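Carboxylesterase (Uncultured bacterium, PDB 5GMX) hydrolyses carboxylic ester bonds as a family VIII carboxylesterase of beta-lactamase-like fold, and also acts on oxyimino cephalosporins. Local coordinates at residues 38-42 and 43-47. Residues are numbered along the deposited sequence; the frame is centred on the assembly and turned at random.
Sequences LAIEG and EIVVD
I40 and E43 pair through their backbones at the closed end of a two-residue beta hairpin, a type I' turn with E41 and G42 at its corners. It joins strands 33-40 and 43-51 of the antiparallel sheet in this beta-lactamase-like fold. I40 N gives its hydrogen to E43 O at 2.9 Å, while E43 N returns one to I40 O from well above that carbonyl's plane, 54° out of it. Both corner residues have positive phi, and G42, with phi 86°, has no CB to press on E41 O.

Two residues further on, the register shifts by one at a classic beta bulge: V45 and V46 both face L38. L38 O accepts two amides, V45 N at 2.9 Å, lying almost straight out from the carbonyl, and V46 N at 3.1 Å, in the carbonyl plane on a lone pair. L38 N closes the pair by bonding to V46 O. Between the two hydrogen-bonded pairs sits the non-hydrogen-bonded pair A39 and I44, where A39 CA makes a CA-H...O contact with E43 O.

The apolar side chains of the paired residues divide between the two faces. L38, V46 and I40 share one, where L38 CB rests on V46 CB at 3.7 Å and L38 CD2 reaches V46 CG2. From the bulge, V45 CG2 meets I40 CG1, which slants across it; chi1 of -63° sets this methyl between V45's own backbone N and carbonyl carbon. F15 touches L38, I40, V45 and V46, and L357 of the neighbouring strand 357-363 touches L38 and I40. On the other face, beside A276 and K277 of helix 272-283, I44 turns back over the strand pair: its CD1 meets A39 CB at 3.9 Å.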
ATOM      1  N   LEU A  38       2.859 -12.416  -9.850  1.00 12.48           N
ATOM      2  CA  LEU A  38       3.301 -11.677 -11.016  1.00 15.18           C
ATOM      3  C   LEU A  38       2.236 -11.753 -12.103  1.00 13.11           C
ATOM      4  O   LEU A  38       1.797 -12.841 -12.499  1.00 14.43           O
ATOM      5  CB  LEU A  38       4.644 -12.210 -11.529  1.00 19.77           C
ATOM      6  CG  LEU A  38       5.241 -11.539 -12.780  1.00 18.35           C
ATOM      7  CD1 LEU A  38       5.756 -10.151 -12.475  1.00 21.15           C
ATOM      8  CD2 LEU A  38       6.363 -12.377 -13.391  1.00 23.38           C
ATOM      9  N   ALA A  39       1.797 -10.585 -12.557  1.00 13.51           N
ATOM     10  CA  ALA A  39       0.827 -10.478 -13.632  1.00 16.03           C
ATOM     11  C   ALA A  39       1.477  -9.869 -14.863  1.00 19.86           C
ATOM     12  O   ALA A  39       2.249  -8.914 -14.768  1.00 17.94           O
ATOM     13  CB  ALA A  39      -0.380  -9.652 -13.199  1.00 16.99           C
ATOM     14  N   ILE A  40       1.179 -10.450 -16.018  1.00 16.79           N
ATOM     15  CA  ILE A  40       1.652  -9.949 -17.297  1.00 19.27           C
ATOM     16  C   ILE A  40       0.456  -9.798 -18.233  1.00 16.29           C
ATOM     17  O   ILE A  40      -0.360 -10.722 -18.375  1.00 17.54           O
ATOM     18  CB  ILE A  40       2.713 -10.887 -17.931  1.00 21.52           C
ATOM     19  CG1 ILE A  40       3.947 -10.983 -17.038  1.00 20.95           C
ATOM     20  CG2 ILE A  40       3.149 -10.370 -19.302  1.00 22.20           C
ATOM     21  CD1 ILE A  40       4.767  -9.701 -17.007  1.00 21.88           C
ATOM     22  N   GLU A  41       0.340  -8.614 -18.828  1.00 22.57           N
ATOM     23  CA  GLU A  41      -0.691  -8.322 -19.820  1.00 24.99           C
ATOM     24  C   GLU A  41      -2.089  -8.718 -19.361  1.00 22.81           C
ATOM     25  O   GLU A  41      -2.867  -9.256 -20.132  1.00 23.90           O
ATOM     26  CB  GLU A  41      -0.353  -9.017 -21.144  1.00 23.83           C
ATOM     27  CG  GLU A  41       0.893  -8.449 -21.814  1.00 24.61           C
ATOM     28  CD  GLU A  41       1.192  -9.059 -23.178  1.00 43.83           C
ATOM     29  OE1 GLU A  41       0.297  -9.713 -23.763  1.00 43.14           O
ATOM     30  OE2 GLU A  41       2.326  -8.861 -23.675  1.00 45.78           O
ATOM     31  N   GLY A  42      -2.393  -8.452 -18.093  1.00 17.94           N
ATOM     32  CA  GLY A  42      -3.731  -8.648 -17.583  1.00 17.23           C
ATOM     33  C   GLY A  42      -4.029 -10.051 -17.101  1.00 23.44           C
ATOM     34  O   GLY A  42      -5.187 -10.371 -16.833  1.00 17.77           O
ATOM     35  N   GLU A  43      -3.003 -10.889 -16.975  1.00 23.41           N
ATOM     36  CA  GLU A  43      -3.225 -12.227 -16.432  1.00 20.48           C
ATOM     37  C   GLU A  43      -2.166 -12.596 -15.402  1.00 16.84           C
ATOM     38  O   GLU A  43      -0.985 -12.304 -15.591  1.00 17.30           O
ATOM     39  CB  GLU A  43      -3.229 -13.270 -17.566  1.00 27.01           C
ATOM     40  CG  GLU A  43      -4.278 -13.040 -18.675  1.00 29.17           C
ATOM     41  CD  GLU A  43      -5.738 -13.191 -18.213  1.00 38.37           C
ATOM     42  OE1 GLU A  43      -5.988 -13.701 -17.098  1.00 39.21           O
ATOM     43  OE2 GLU A  43      -6.645 -12.785 -18.976  1.00 44.35           O
ATOM     44  N   ILE A  44      -2.578 -13.247 -14.317  1.00 17.16           N
ATOM     45  CA  ILE A  44      -1.618 -13.814 -13.368  1.00 14.92           C
ATOM     46  C   ILE A  44      -0.854 -14.985 -14.003  1.00 22.14           C
ATOM     47  O   ILE A  44      -1.464 -15.954 -14.454  1.00 21.42           O
ATOM     48  CB  ILE A  44      -2.312 -14.294 -12.078  1.00 15.11           C
ATOM     49  CG1 ILE A  44      -2.860 -13.097 -11.289  1.00 19.08           C
ATOM     50  CG2 ILE A  44      -1.352 -15.117 -11.221  1.00 14.15           C
ATOM     51  CD1 ILE A  44      -1.769 -12.214 -10.649  1.00 15.11           C
ATOM     52  N   VAL A  45       0.473 -14.900 -14.035  1.00 16.09           N
ATOM     53  CA  VAL A  45       1.281 -15.941 -14.662  1.00 19.97           C
ATOM     54  C   VAL A  45       2.260 -16.568 -13.677  1.00 20.38           C
ATOM     55  O   VAL A  45       2.836 -17.622 -13.944  1.00 21.13           O
ATOM     56  CB  VAL A  45       2.054 -15.395 -15.883  1.00 19.97           C
ATOM     57  CG1 VAL A  45       1.085 -14.921 -16.963  1.00 22.72           C
ATOM     58  CG2 VAL A  45       2.996 -14.271 -15.471  1.00 25.14           C
ATOM     59  N   VAL A  46       2.460 -15.907 -12.541  1.00 16.68           N
ATOM     60  CA  VAL A  46       3.194 -16.503 -11.428  1.00 16.74           C
ATOM     61  C   VAL A  46       2.391 -16.323 -10.140  1.00 19.46           C
ATOM     62  O   VAL A  46       1.914 -15.229  -9.839  1.00 19.39           O
ATOM     63  CB  VAL A  46       4.598 -15.896 -11.243  1.00 18.24           C
ATOM     64  CG1 VAL A  46       5.335 -16.614 -10.122  1.00 18.70           C
ATOM     65  CG2 VAL A  46       5.394 -15.971 -12.534  1.00 24.11           C
ATOM     66  N   ASP A  47       2.234 -17.409  -9.395  1.00 17.35           N
ATOM     67  CA  ASP A  47       1.459 -17.419  -8.166  1.00 16.76           C
ATOM     68  C   ASP A  47       2.078 -18.464  -7.240  1.00 22.53           C
ATOM     69  O   ASP A  47       1.767 -19.648  -7.335  1.00 18.05           O
ATOM     70  CB  ASP A  47      -0.013 -17.727  -8.473  1.00 16.22           C
ATOM     71  CG  ASP A  47      -0.889 -17.790  -7.224  1.00 27.22           C
ATOM     72  OD1 ASP A  47      -0.409 -17.444  -6.122  1.00 29.87           O
ATOM     73  OD2 ASP A  47      -2.078 -18.166  -7.353  1.00 30.10           O
TER